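Long-range contacts in probable zinc protease (Pseudomonas aeruginosa, PDB 4NNZ), which probably cleaves peptide bonds as a zinc-dependent metallopeptidase of the M16 family, forming one subunit of the heterodimeric protease PA0371-PA0372: residues S285-G290 with A330-Q335; L293-S298 with S314-V319; D338-P343 with A405-F410; P245-G250 with L415-V420; L268-A273 with R351-M356. All blocks are in the same frame, centred on the assembly; numbering follows the deposited sequence.

Contact 1: residues S285-G290 with A330-Q335; sequences SRLERG and AGLWKQ
Arg286 and Leu287, on the short helix 282-288, meet Gly331, Leu332 and Gln335 of the long helix 325-341, in a helix-on-helix contact within the C-terminal alpha/beta half of the M16 fold. Leu287 supplies the apolar part. Its CD1 reaches between successive turns of the long helix, 3.9 Å from Gly331 O and 4.1 Å from Leu332 CD2. Gly331 presents bare backbone at this point, and the CA atoms of Leu287 and Gly331 come within 7.3 Å. The side chains of Leu287 and Gln335 slide past each other in opposite directions, with Leu287 CD1 4.0 Å from Gln335 CG.

The polar part lies beside it. Gln335 is bent at chi2 (-52°), which turns its CD toward the extended Arg286 chain. The amide and guanidinium planes are 84° apart, and Gln335 OE1 sits at the guanidinium edge, close to its plane. Arg286 NH1 donates a weak hydrogen bond of 3.3 Å to this oxygen, and Arg286 CD lies 3.2 Å from the same Gln335 OE1. The stronger partner of Arg286 is Asp338, one turn after Gln335 on helix 325-341, which forms a salt bridge with NH1; NH1 thus bridges a carboxylate and an amide. Leu332 also touches Leu247 and Met249 of strand 246-253. Two neighbouring helices, both resting on the same sheet, pack together in the helical layer of an alpha/beta M16 domain.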
# COMPACT_ATOMS: atom_id res chain seq x y z
N SER A 285 -31.81 -19.62 -4.39
CA SER A 285 -32.67 -20.68 -3.98
C SER A 285 -32.46 -21.05 -2.55
O SER A 285 -33.40 -21.19 -1.81
CB SER A 285 -32.32 -21.88 -4.79
OG SER A 285 -31.15 -21.62 -5.47
N ARG A 286 -31.23 -21.29 -2.20
CA ARG A 286 -30.91 -21.62 -0.85
C ARG A 286 -31.00 -20.57 0.25
O ARG A 286 -31.45 -20.88 1.31
CB ARG A 286 -29.59 -22.34 -0.82
CG ARG A 286 -29.57 -23.46 -1.81
CD ARG A 286 -28.33 -24.29 -1.65
NE ARG A 286 -28.32 -25.37 -2.59
CZ ARG A 286 -27.42 -26.32 -2.63
NH1 ARG A 286 -26.44 -26.32 -1.77
NH2 ARG A 286 -27.50 -27.26 -3.53
N LEU A 287 -30.51 -19.36 0.03
CA LEU A 287 -30.47 -18.38 1.10
C LEU A 287 -31.51 -17.29 1.07
O LEU A 287 -32.01 -16.90 2.08
CB LEU A 287 -29.10 -17.75 1.18
CG LEU A 287 -28.03 -18.76 1.45
CD1 LEU A 287 -26.72 -18.06 1.71
CD2 LEU A 287 -28.40 -19.62 2.62
N GLU A 288 -31.78 -16.77 -0.11
CA GLU A 288 -32.89 -15.86 -0.34
C GLU A 288 -34.27 -16.46 -0.22
O GLU A 288 -35.17 -15.91 0.37
CB GLU A 288 -32.74 -15.25 -1.70
CG GLU A 288 -33.33 -13.89 -1.78
CD GLU A 288 -33.28 -13.34 -3.18
OE1 GLU A 288 -32.21 -13.34 -3.80
OE2 GLU A 288 -34.33 -12.89 -3.65
N ARG A 289 -34.45 -17.56 -0.91
CA ARG A 289 -35.63 -18.34 -0.77
C ARG A 289 -35.15 -19.44 0.11
O ARG A 289 -34.00 -19.52 0.38
CB ARG A 289 -36.06 -18.84 -2.13
CG ARG A 289 -36.26 -17.73 -3.11
CD ARG A 289 -37.06 -18.14 -4.32
NE ARG A 289 -36.46 -19.25 -5.03
CZ ARG A 289 -35.49 -19.13 -5.90
NH1 ARG A 289 -35.00 -17.94 -6.16
NH2 ARG A 289 -35.02 -20.18 -6.53
N GLY A 290 -36.02 -20.27 0.63
CA GLY A 290 -35.60 -21.53 1.19
C GLY A 290 -34.94 -21.46 2.54
O GLY A 290 -34.60 -22.45 3.11
N ALA A 330 -22.51 -17.17 8.46
CA ALA A 330 -22.64 -18.57 8.72
C ALA A 330 -23.29 -19.28 7.59
O ALA A 330 -22.93 -20.37 7.26
CB ALA A 330 -23.43 -18.79 9.97
N GLY A 331 -24.31 -18.67 7.01
CA GLY A 331 -24.95 -19.18 5.84
C GLY A 331 -24.11 -19.24 4.59
O GLY A 331 -24.19 -20.18 3.85
N LEU A 332 -23.33 -18.22 4.32
CA LEU A 332 -22.44 -18.24 3.20
C LEU A 332 -21.37 -19.30 3.31
O LEU A 332 -21.05 -19.93 2.35
CB LEU A 332 -21.82 -16.88 3.00
CG LEU A 332 -22.81 -15.83 2.54
CD1 LEU A 332 -22.29 -14.44 2.74
CD2 LEU A 332 -23.22 -16.01 1.10
N TRP A 333 -20.81 -19.48 4.49
CA TRP A 333 -19.79 -20.49 4.66
C TRP A 333 -20.37 -21.85 4.40
O TRP A 333 -19.73 -22.69 3.85
CB TRP A 333 -19.16 -20.41 6.04
CG TRP A 333 -17.96 -19.54 6.14
CD1 TRP A 333 -17.84 -18.44 6.87
CD2 TRP A 333 -16.70 -19.72 5.49
NE1 TRP A 333 -16.62 -17.90 6.73
CE2 TRP A 333 -15.89 -18.68 5.89
CE3 TRP A 333 -16.19 -20.67 4.63
CZ2 TRP A 333 -14.61 -18.55 5.45
CZ3 TRP A 333 -14.93 -20.53 4.19
CH2 TRP A 333 -14.15 -19.49 4.60
N LYS A 334 -21.61 -22.05 4.77
CA LYS A 334 -22.25 -23.31 4.55
C LYS A 334 -22.34 -23.63 3.08
O LYS A 334 -22.07 -24.72 2.68
CB LYS A 334 -23.66 -23.25 5.09
CG LYS A 334 -24.00 -24.35 6.05
CD LYS A 334 -25.49 -24.47 6.25
CE LYS A 334 -26.13 -25.46 5.29
NZ LYS A 334 -27.02 -26.43 5.98
N GLN A 335 -22.72 -22.66 2.30
CA GLN A 335 -22.75 -22.81 0.87
C GLN A 335 -21.39 -23.01 0.26
O GLN A 335 -21.25 -23.75 -0.65
CB GLN A 335 -23.46 -21.64 0.26
CG GLN A 335 -24.87 -21.50 0.77
CD GLN A 335 -25.64 -22.79 0.65
OE1 GLN A 335 -25.54 -23.46 -0.35
NE2 GLN A 335 -26.41 -23.12 1.66

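Contact 2: residues L293-S298 with S314-V319; sequences LVAGAS and SATPNV
Ser314, Thr316 and Asn318 have the most surface buried here, and all three meet the facing residues 293-298 largely through backbone. Ser314 pairs with Ser298: Ser314 N donates to Ser298 O at 2.8 Å, and Ser298 N donates back to Ser314 O, whose exact position is less certain. Their side chains lie on the same face of the sheet, with Ser298 OG 3.2 Å from Ser314 CB.

Thr316 uses both its backbone N and its O. The N gives a fairly straight bond to Gly296 O (3.0 Å, 159°), and the O accepts a more bent one from Ala295 N at 2.8 Å. Thr316 OG1 stands between its own backbone N and carbonyl carbon (chi1 73°), and Ala295 CB approaches it at 3.4 Å.

Asn318 continues the pairing beyond the strand, its N bonding to Leu293 O at 3.0 Å from above the carbonyl plane. Its side-chain amide is held elsewhere, ND2 by Glu292 O and OD1 by Lys321 N, which ties the turn after the strand to the chain just before Leu293.

Ala315 faces the other way; its CB touches Ala297 CB at 3.8 Å and Val294 CG1 at 3.9 Å, and the helices 282-288 and 325-341 complete this apolar side. The chain turns a corner at Ala295, interrupting strand 294-301, the outermost of its sheet within the chain. The pairing belongs to the antiparallel hairpin of strands 294-301 and 309-317, at the end away from its connecting loop, on the edge of the five-stranded sheet.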
# COMPACT_ATOMS: atom_id res chain seq x y z
N LEU A 293 -32.46 -16.22 4.68
CA LEU A 293 -31.33 -15.60 5.33
C LEU A 293 -30.96 -14.21 4.84
O LEU A 293 -30.67 -13.34 5.60
CB LEU A 293 -30.16 -16.54 5.23
CG LEU A 293 -28.97 -16.28 6.11
CD1 LEU A 293 -29.42 -16.19 7.53
CD2 LEU A 293 -28.03 -17.43 5.94
N VAL A 294 -30.97 -14.01 3.54
CA VAL A 294 -30.52 -12.78 2.97
C VAL A 294 -31.63 -12.14 2.20
O VAL A 294 -32.50 -12.80 1.74
CB VAL A 294 -29.36 -13.05 2.03
CG1 VAL A 294 -28.29 -13.80 2.75
CG2 VAL A 294 -29.81 -13.88 0.87
N ALA A 295 -31.65 -10.83 2.16
CA ALA A 295 -32.44 -10.07 1.22
C ALA A 295 -31.98 -10.18 -0.21
O ALA A 295 -32.77 -10.25 -1.13
CB ALA A 295 -32.47 -8.62 1.63
N GLY A 296 -30.67 -10.10 -0.40
CA GLY A 296 -30.05 -10.28 -1.69
C GLY A 296 -28.63 -10.71 -1.48
O GLY A 296 -28.11 -10.52 -0.44
N ALA A 297 -28.04 -11.33 -2.47
CA ALA A 297 -26.67 -11.73 -2.39
C ALA A 297 -26.06 -11.79 -3.77
O ALA A 297 -26.68 -12.22 -4.69
CB ALA A 297 -26.58 -13.07 -1.70
N SER A 298 -24.83 -11.35 -3.89
CA SER A 298 -24.15 -11.35 -5.17
C SER A 298 -22.72 -11.79 -5.10
O SER A 298 -22.19 -12.03 -4.05
CB SER A 298 -24.23 -10.00 -5.81
OG SER A 298 -23.76 -9.04 -4.93
N SER A 314 -21.38 -10.64 -1.71
CA SER A 314 -22.16 -9.59 -1.12
C SER A 314 -23.54 -10.05 -0.70
O SER A 314 -24.26 -10.58 -1.49
CB SER A 314 -22.29 -8.50 -2.13
OG SER A 314 -22.01 -7.29 -1.55
N ALA A 315 -23.91 -9.84 0.54
CA ALA A 315 -25.24 -10.17 0.94
C ALA A 315 -25.75 -9.16 1.89
O ALA A 315 -25.01 -8.60 2.61
CB ALA A 315 -25.27 -11.54 1.58
N THR A 316 -27.03 -8.93 1.88
CA THR A 316 -27.63 -8.10 2.87
C THR A 316 -28.61 -8.98 3.60
O THR A 316 -29.17 -9.88 3.03
CB THR A 316 -28.25 -6.84 2.28
OG1 THR A 316 -29.44 -7.17 1.60
CG2 THR A 316 -27.33 -6.23 1.30
N PRO A 317 -28.77 -8.80 4.89
CA PRO A 317 -29.56 -9.72 5.69
C PRO A 317 -31.05 -9.54 5.55
O PRO A 317 -31.47 -8.47 5.23
CB PRO A 317 -29.10 -9.42 7.10
CG PRO A 317 -28.62 -8.05 7.06
CD PRO A 317 -28.15 -7.76 5.69
N ASN A 318 -31.83 -10.57 5.82
CA ASN A 318 -33.25 -10.43 5.72
C ASN A 318 -33.61 -9.78 7.00
O ASN A 318 -33.73 -10.39 8.01
CB ASN A 318 -33.94 -11.78 5.62
CG ASN A 318 -35.44 -11.68 5.72
OD1 ASN A 318 -35.98 -10.66 6.06
ND2 ASN A 318 -36.12 -12.75 5.43
N VAL A 319 -33.76 -8.48 6.92
CA VAL A 319 -34.05 -7.66 8.06
C VAL A 319 -35.41 -7.91 8.65
O VAL A 319 -35.62 -7.70 9.83
CB VAL A 319 -33.86 -6.19 7.74
CG1 VAL A 319 -34.19 -5.35 8.93
CG2 VAL A 319 -32.43 -5.96 7.34

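Contact 3: residues D338-P343 with A405-F410; sequences DLKQNP and AARTYF
Lys340, in the last turn of helix 325-341, lays its aliphatic chain across the C-terminal turn of helix 399-409. Its CG is anti to the carbonyl carbon (chi1 -69°) and comes within 3.8 Å of Arg407 CA. Further out, Lys340 CE passes 3.2 Å from Ala406 O and touches Phe410 CB. A bend at chi4 (-133°) then carries NZ to Phe410 O, where the hydrogen bond is weak at 3.4 Å. An ammonium beside the closing carbonyls of a helix would probably gain from the negative end of its dipole.

Arg407 comes alongside: its CG packs on Lys340 CB at 3.9 Å. The bend at chi3 (73°) turns its NE out of the extended line, and Lys340 O lies at the guanidinium edge, near its plane, 4.1 Å from Arg407 NH1. That carbonyl also accepts a hydrogen bond from Gln403.

The inner side is apolar, with Leu339 CB set against Ala406 CB at 4.0 Å. Beyond it, Leu339 and Phe410 both reach Ile271 of helix 262-276, and the Phe410 ring meets Phe311 edge-to-face. The C-terminal ends of helices 325-341 and 399-409 thus pack together in the helical layer of the C-terminal alpha/beta domain, with the Leu339-Ala406 pair facing helix 262-276.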
# COMPACT_ATOMS: atom_id res chain seq x y z
N ASP A 338 -20.35 -26.57 0.95
CA ASP A 338 -21.03 -27.55 0.17
C ASP A 338 -20.25 -27.81 -1.08
O ASP A 338 -20.17 -28.92 -1.52
CB ASP A 338 -22.41 -27.04 -0.16
CG ASP A 338 -23.18 -27.97 -1.06
OD1 ASP A 338 -22.69 -28.33 -2.12
OD2 ASP A 338 -24.31 -28.32 -0.72
N LEU A 339 -19.70 -26.78 -1.66
CA LEU A 339 -18.91 -26.95 -2.84
C LEU A 339 -17.69 -27.77 -2.57
O LEU A 339 -17.26 -28.49 -3.42
CB LEU A 339 -18.51 -25.63 -3.41
CG LEU A 339 -19.66 -24.80 -3.92
CD1 LEU A 339 -19.22 -23.37 -4.11
CD2 LEU A 339 -20.20 -25.39 -5.18
N LYS A 340 -17.07 -27.56 -1.43
CA LYS A 340 -15.91 -28.33 -1.08
C LYS A 340 -16.23 -29.77 -0.87
O LYS A 340 -15.48 -30.62 -1.28
CB LYS A 340 -15.28 -27.79 0.19
CG LYS A 340 -14.67 -26.43 0.04
CD LYS A 340 -14.53 -25.78 1.38
CE LYS A 340 -13.45 -24.74 1.36
NZ LYS A 340 -12.57 -24.88 2.53
N GLN A 341 -17.30 -30.02 -0.14
CA GLN A 341 -17.79 -31.37 0.10
C GLN A 341 -18.37 -32.08 -1.10
O GLN A 341 -18.15 -33.25 -1.26
CB GLN A 341 -18.84 -31.37 1.19
CG GLN A 341 -18.31 -31.61 2.58
CD GLN A 341 -19.26 -31.12 3.64
OE1 GLN A 341 -20.01 -30.20 3.41
NE2 GLN A 341 -19.25 -31.75 4.80
N ASN A 342 -19.18 -31.39 -1.88
CA ASN A 342 -19.87 -32.05 -2.97
C ASN A 342 -19.67 -31.41 -4.31
O ASN A 342 -20.20 -30.34 -4.58
CB ASN A 342 -21.35 -32.07 -2.69
CG ASN A 342 -21.64 -32.40 -1.26
OD1 ASN A 342 -20.89 -33.13 -0.66
ND2 ASN A 342 -22.69 -31.83 -0.71
N PRO A 343 -18.98 -32.10 -5.19
CA PRO A 343 -18.79 -31.58 -6.53
C PRO A 343 -20.15 -31.40 -7.15
O PRO A 343 -20.97 -32.27 -7.01
CB PRO A 343 -18.08 -32.72 -7.21
CG PRO A 343 -17.22 -33.26 -6.14
CD PRO A 343 -18.00 -33.14 -4.88
N ALA A 405 -10.87 -26.09 -6.72
CA ALA A 405 -10.65 -24.68 -6.53
C ALA A 405 -11.28 -24.17 -5.26
O ALA A 405 -10.71 -23.36 -4.59
CB ALA A 405 -11.14 -23.88 -7.72
N ALA A 406 -12.47 -24.65 -4.95
CA ALA A 406 -13.17 -24.25 -3.75
C ALA A 406 -12.46 -24.65 -2.50
O ALA A 406 -12.48 -23.95 -1.54
CB ALA A 406 -14.57 -24.81 -3.74
N ARG A 407 -11.89 -25.83 -2.50
CA ARG A 407 -11.14 -26.28 -1.36
C ARG A 407 -9.92 -25.46 -1.14
O ARG A 407 -9.51 -25.25 -0.03
CB ARG A 407 -10.71 -27.70 -1.53
CG ARG A 407 -11.79 -28.73 -1.34
CD ARG A 407 -11.33 -30.02 -1.95
NE ARG A 407 -10.32 -30.61 -1.12
CZ ARG A 407 -10.57 -31.06 0.10
NH1 ARG A 407 -11.80 -30.98 0.58
NH2 ARG A 407 -9.59 -31.58 0.84
N THR A 408 -9.28 -25.12 -2.23
CA THR A 408 -8.09 -24.34 -2.19
C THR A 408 -8.29 -22.93 -1.73
O THR A 408 -7.56 -22.45 -0.93
CB THR A 408 -7.43 -24.37 -3.57
OG1 THR A 408 -7.27 -25.73 -3.95
CG2 THR A 408 -6.10 -23.75 -3.56
N TYR A 409 -9.28 -22.26 -2.27
CA TYR A 409 -9.38 -20.83 -2.08
C TYR A 409 -10.33 -20.29 -1.04
O TYR A 409 -10.10 -19.23 -0.53
CB TYR A 409 -9.56 -20.15 -3.40
CG TYR A 409 -8.39 -20.35 -4.28
CD1 TYR A 409 -7.20 -19.72 -4.03
CD2 TYR A 409 -8.45 -21.20 -5.35
CE1 TYR A 409 -6.12 -19.92 -4.83
CE2 TYR A 409 -7.37 -21.40 -6.15
CZ TYR A 409 -6.21 -20.76 -5.89
OH TYR A 409 -5.14 -20.97 -6.68
N PHE A 410 -11.37 -21.01 -0.72
CA PHE A 410 -12.29 -20.52 0.24
C PHE A 410 -11.87 -20.88 1.63
O PHE A 410 -12.58 -21.51 2.34
CB PHE A 410 -13.69 -21.00 -0.08
CG PHE A 410 -14.18 -20.53 -1.41
CD1 PHE A 410 -13.81 -19.31 -1.87
CD2 PHE A 410 -15.00 -21.30 -2.17
CE1 PHE A 410 -14.22 -18.85 -3.08
CE2 PHE A 410 -15.43 -20.85 -3.39
CZ PHE A 410 -15.04 -19.62 -3.84

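Contact 4: residues P245-G250 with L415-V420; sequences PNLIMG and LTLAQV
Asn246, Ile248 and Gly250 pair with Val420, Ala418 and Thr416 through six backbone hydrogen bonds, each antiparallel pair closed by two. Val420 N to Asn246 O is almost straight (3.0 Å, 177°), and Gly250 N to Thr416 O is the shortest at 2.8 Å. The short strand segments run antiparallel at 171°, and the pairing stays in register from Asn246-Val420 to Gly250-Thr416.

Side chains fill both faces. On one, Met249 and Leu417 lie side by side pointing the same way, with Met249 CG 3.8 Å from Leu417 CD1. With its CG anti to the backbone N and chi2 at 66°, Leu247 brings CD1 to 4.0 Å from Leu417 CG, while Met249 CB touches Leu415 CD1 at the same distance. On the other face Asn246 and Val420 are neighbours, Asn246 OD1 approaching Val420 CB at 3.3 Å. There Ile248 CD1 also crosses to Val420 CG2 at 4.2 Å.

The next shell fixes these layers. Helix 325-341 covers the leucine face, where Leu247 rests on Val328 and Gln419 NE2 is hydrogen-bonded to Glu326. Helix 140-152 covers the other through Phe148 and Ala144. Strand 415-422 bonds Arg234 and Leu236 on its edge turned away from 246-253, which in turn bonds Leu313 and Ala315 on its other edge. Both strands are interior members of the mixed five-stranded sheet at the heart of the C-terminal alpha/beta domain of M16 proteins.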
# COMPACT_ATOMS: atom_id res chain seq x y z
N PRO A 245 -27.75 -2.85 6.87
CA PRO A 245 -26.55 -3.58 7.22
C PRO A 245 -26.17 -4.56 6.14
O PRO A 245 -27.04 -5.14 5.58
CB PRO A 245 -26.97 -4.34 8.45
CG PRO A 245 -28.01 -3.50 9.05
CD PRO A 245 -28.74 -2.85 7.94
N ASN A 246 -24.90 -4.74 5.86
CA ASN A 246 -24.50 -5.67 4.82
C ASN A 246 -23.12 -6.24 4.96
O ASN A 246 -22.30 -5.72 5.65
CB ASN A 246 -24.73 -5.06 3.45
CG ASN A 246 -23.80 -3.93 3.15
OD1 ASN A 246 -23.87 -2.89 3.76
ND2 ASN A 246 -22.91 -4.14 2.21
N LEU A 247 -22.89 -7.34 4.28
CA LEU A 247 -21.72 -8.13 4.45
C LEU A 247 -20.94 -8.21 3.19
O LEU A 247 -21.49 -8.41 2.16
CB LEU A 247 -22.11 -9.53 4.87
CG LEU A 247 -20.98 -10.39 5.42
CD1 LEU A 247 -20.47 -9.83 6.71
CD2 LEU A 247 -21.47 -11.78 5.63
N ILE A 248 -19.65 -8.03 3.28
CA ILE A 248 -18.79 -8.21 2.15
C ILE A 248 -17.75 -9.24 2.50
O ILE A 248 -17.11 -9.11 3.47
CB ILE A 248 -18.08 -6.90 1.83
CG1 ILE A 248 -19.05 -5.74 1.92
CG2 ILE A 248 -17.40 -6.95 0.48
CD1 ILE A 248 -18.56 -4.47 1.30
N MET A 249 -17.61 -10.27 1.70
CA MET A 249 -16.54 -11.23 1.87
C MET A 249 -15.69 -11.33 0.63
O MET A 249 -16.18 -11.49 -0.44
CB MET A 249 -17.10 -12.58 2.18
CG MET A 249 -17.76 -12.66 3.53
SD MET A 249 -18.67 -14.16 3.77
CE MET A 249 -17.38 -15.35 3.96
N GLY A 250 -14.39 -11.24 0.78
CA GLY A 250 -13.49 -11.36 -0.35
C GLY A 250 -12.43 -12.40 -0.15
O GLY A 250 -11.88 -12.49 0.88
N LEU A 415 -9.35 -14.72 3.51
CA LEU A 415 -10.54 -13.95 3.63
C LEU A 415 -10.38 -12.57 4.23
O LEU A 415 -9.74 -12.42 5.23
CB LEU A 415 -11.53 -14.73 4.48
CG LEU A 415 -12.75 -13.99 4.97
CD1 LEU A 415 -13.71 -13.82 3.83
CD2 LEU A 415 -13.40 -14.76 6.07
N THR A 416 -10.97 -11.58 3.58
CA THR A 416 -11.25 -10.29 4.15
C THR A 416 -12.75 -10.17 4.21
O THR A 416 -13.42 -10.28 3.24
CB THR A 416 -10.76 -9.16 3.27
OG1 THR A 416 -9.46 -9.43 2.80
CG2 THR A 416 -10.70 -7.91 4.01
N LEU A 417 -13.27 -9.96 5.39
CA LEU A 417 -14.68 -9.82 5.60
C LEU A 417 -14.98 -8.49 6.24
O LEU A 417 -14.35 -8.13 7.18
CB LEU A 417 -15.18 -10.94 6.48
CG LEU A 417 -16.60 -10.83 6.99
CD1 LEU A 417 -17.18 -12.18 7.24
CD2 LEU A 417 -16.67 -9.99 8.22
N ALA A 418 -15.94 -7.76 5.72
CA ALA A 418 -16.32 -6.50 6.31
C ALA A 418 -17.79 -6.34 6.62
O ALA A 418 -18.58 -6.63 5.81
CB ALA A 418 -15.87 -5.38 5.42
N GLN A 419 -18.12 -5.84 7.79
CA GLN A 419 -19.49 -5.55 8.14
C GLN A 419 -19.71 -4.08 7.97
O GLN A 419 -19.01 -3.29 8.51
CB GLN A 419 -19.78 -5.95 9.58
CG GLN A 419 -19.34 -7.36 9.90
CD GLN A 419 -19.94 -7.97 11.15
OE1 GLN A 419 -20.18 -7.32 12.13
NE2 GLN A 419 -20.15 -9.24 11.10
N VAL A 420 -20.69 -3.73 7.17
CA VAL A 420 -20.99 -2.35 7.00
C VAL A 420 -22.25 -2.05 7.74
O VAL A 420 -23.27 -2.56 7.41
CB VAL A 420 -21.18 -2.01 5.54
CG1 VAL A 420 -21.27 -0.53 5.36
CG2 VAL A 420 -20.07 -2.58 4.72
O HOH W 1 -9.36 -11.16 1.05

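Contact 5: residues L268-A273 with R351-M356; sequences LRLIGA and RVRAQM
Ala273 and Val352 form the tight point where helix 262-276 crosses helix 346-364, and no hydrogen bond joins the two segments. The short helical segments cross at 101°, with their axes 9.5 Å apart; at this steep crossing the touching residues are Arg269, Leu270 and Ala273 on one helix and Val352, Arg353 and Met356 on the other.

The apolar contacts come first. Val352 holds CG1 anti to its backbone N (chi1 160°), and this branch meets Ala273 CB at 3.3 Å, a close approach for two methyl groups. Ala273 CB also touches Met356 SD at 4.0 Å, one turn further along the second helix, so that the small residue is seated between two larger side chains. Leu270 adds its CD1, which lies 4.2 Å from Val352 CG1 and 4.0 Å from Arg353 CB; here it is the aliphatic root of the arginine that packs.

Contacts with charged groups form the second kind. The Met356 and Arg269 side chains cross at about a right angle, and Met356 CE comes obliquely to the guanidinium, 3.8 Å from Arg269 NH2. The same guanidinium uses NH1 for a salt bridge to Asp390 and a hydrogen bond to Asn266. Arg353 likewise turns its NH1 to another partner, Lys395 O, through a weak bond.

Helix 386-396 closes the side of the crossing, its Leu394 touching Arg269, Leu270 and Met356, while Leu268 and Arg269 touch Tyr301 of strand 294-301.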
# COMPACT_ATOMS: atom_id res chain seq x y z
N LEU A 268 -13.00 -20.85 -10.96
CA LEU A 268 -13.51 -19.78 -10.16
C LEU A 268 -14.61 -18.94 -10.81
O LEU A 268 -15.52 -18.52 -10.16
CB LEU A 268 -12.37 -18.91 -9.65
CG LEU A 268 -11.58 -19.55 -8.55
CD1 LEU A 268 -10.35 -18.75 -8.26
CD2 LEU A 268 -12.41 -19.72 -7.31
N ARG A 269 -14.49 -18.69 -12.09
CA ARG A 269 -15.50 -17.96 -12.80
C ARG A 269 -16.79 -18.72 -12.80
O ARG A 269 -17.83 -18.16 -12.57
CB ARG A 269 -15.03 -17.73 -14.22
CG ARG A 269 -13.60 -17.31 -14.26
CD ARG A 269 -13.09 -17.12 -15.66
NE ARG A 269 -14.03 -16.45 -16.52
CZ ARG A 269 -13.93 -16.42 -17.83
NH1 ARG A 269 -12.94 -17.01 -18.43
NH2 ARG A 269 -14.82 -15.79 -18.55
N LEU A 270 -16.70 -20.00 -13.03
CA LEU A 270 -17.81 -20.90 -13.01
C LEU A 270 -18.43 -20.95 -11.63
O LEU A 270 -19.62 -21.04 -11.51
CB LEU A 270 -17.36 -22.28 -13.45
CG LEU A 270 -17.75 -22.87 -14.81
CD1 LEU A 270 -19.21 -22.70 -15.09
CD2 LEU A 270 -16.96 -22.25 -15.93
N ILE A 271 -17.64 -20.89 -10.58
CA ILE A 271 -18.19 -20.91 -9.24
C ILE A 271 -19.04 -19.70 -8.97
O ILE A 271 -20.05 -19.80 -8.32
CB ILE A 271 -17.10 -21.09 -8.16
CG1 ILE A 271 -16.65 -22.53 -8.11
CG2 ILE A 271 -17.59 -20.78 -6.78
CD1 ILE A 271 -15.28 -22.69 -7.52
N GLY A 272 -18.64 -18.55 -9.47
CA GLY A 272 -19.44 -17.38 -9.29
C GLY A 272 -20.79 -17.51 -9.92
O GLY A 272 -21.76 -17.12 -9.38
N ALA A 273 -20.81 -18.07 -11.10
CA ALA A 273 -22.02 -18.29 -11.83
C ALA A 273 -22.94 -19.26 -11.13
O ALA A 273 -24.12 -19.10 -11.14
CB ALA A 273 -21.70 -18.73 -13.23
N ARG A 351 -25.82 -25.91 -17.26
CA ARG A 351 -26.85 -24.90 -17.34
C ARG A 351 -26.21 -23.59 -17.04
O ARG A 351 -26.50 -22.60 -17.66
CB ARG A 351 -27.93 -25.18 -16.31
CG ARG A 351 -28.82 -24.01 -15.97
CD ARG A 351 -29.65 -24.29 -14.74
NE ARG A 351 -28.92 -24.01 -13.52
CZ ARG A 351 -29.15 -22.98 -12.71
NH1 ARG A 351 -29.17 -21.74 -13.18
NH2 ARG A 351 -29.38 -23.20 -11.44
N VAL A 352 -25.40 -23.60 -16.01
CA VAL A 352 -24.68 -22.42 -15.60
C VAL A 352 -23.62 -21.97 -16.59
O VAL A 352 -23.44 -20.81 -16.78
CB VAL A 352 -24.17 -22.60 -14.17
CG1 VAL A 352 -23.03 -21.68 -13.82
CG2 VAL A 352 -25.32 -22.42 -13.21
N ARG A 353 -22.90 -22.90 -17.17
CA ARG A 353 -21.91 -22.55 -18.16
C ARG A 353 -22.50 -21.98 -19.40
O ARG A 353 -21.95 -21.11 -20.02
CB ARG A 353 -21.07 -23.75 -18.52
CG ARG A 353 -19.79 -23.40 -19.24
CD ARG A 353 -19.18 -24.61 -19.88
NE ARG A 353 -19.30 -25.76 -19.02
CZ ARG A 353 -18.59 -26.86 -19.15
NH1 ARG A 353 -17.72 -26.95 -20.10
NH2 ARG A 353 -18.77 -27.86 -18.33
N ALA A 354 -23.61 -22.56 -19.83
CA ALA A 354 -24.19 -22.20 -21.09
C ALA A 354 -24.64 -20.78 -21.09
O ALA A 354 -24.46 -20.06 -22.03
CB ALA A 354 -25.34 -23.11 -21.40
N GLN A 355 -25.29 -20.40 -20.02
CA GLN A 355 -25.78 -19.05 -19.89
C GLN A 355 -24.69 -18.02 -19.81
O GLN A 355 -24.87 -16.90 -20.23
CB GLN A 355 -26.84 -18.93 -18.81
CG GLN A 355 -28.21 -18.77 -19.45
CD GLN A 355 -29.37 -18.87 -18.50
OE1 GLN A 355 -29.32 -18.39 -17.39
NE2 GLN A 355 -30.44 -19.49 -18.95
N MET A 356 -23.56 -18.39 -19.24
CA MET A 356 -22.42 -17.54 -19.22
C MET A 356 -21.90 -17.28 -20.60
O MET A 356 -21.51 -16.19 -20.94
CB MET A 356 -21.33 -18.22 -18.44
CG MET A 356 -20.69 -17.37 -17.39
SD MET A 356 -19.41 -18.26 -16.51
CE MET A 356 -17.96 -17.43 -17.09

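Overall arrangement
Contact 4 is the most buried and the most regular, pairing interior strands of the sheet, whereas contact 2 belongs to the same sheet but closes its edge and is only partly buried. The two meet where Ala315 bonds to Leu247 through the backbone. Contacts 1 and 3 share helix 325-341 and are joined by the Arg286-Asp338 salt bridge; contact 1 also rests on contact 4 through Leu332 and Met249. Contact 5, partly buried and lacking hydrogen bonds across it, touches contact 3 around Ile271. Chemistry thus passes from backbone pairing in the sheet to apolar packing among the helices, with polar links ranging from weak hydrogen bonds across contacts 1 and 3 to the salt bridge between them.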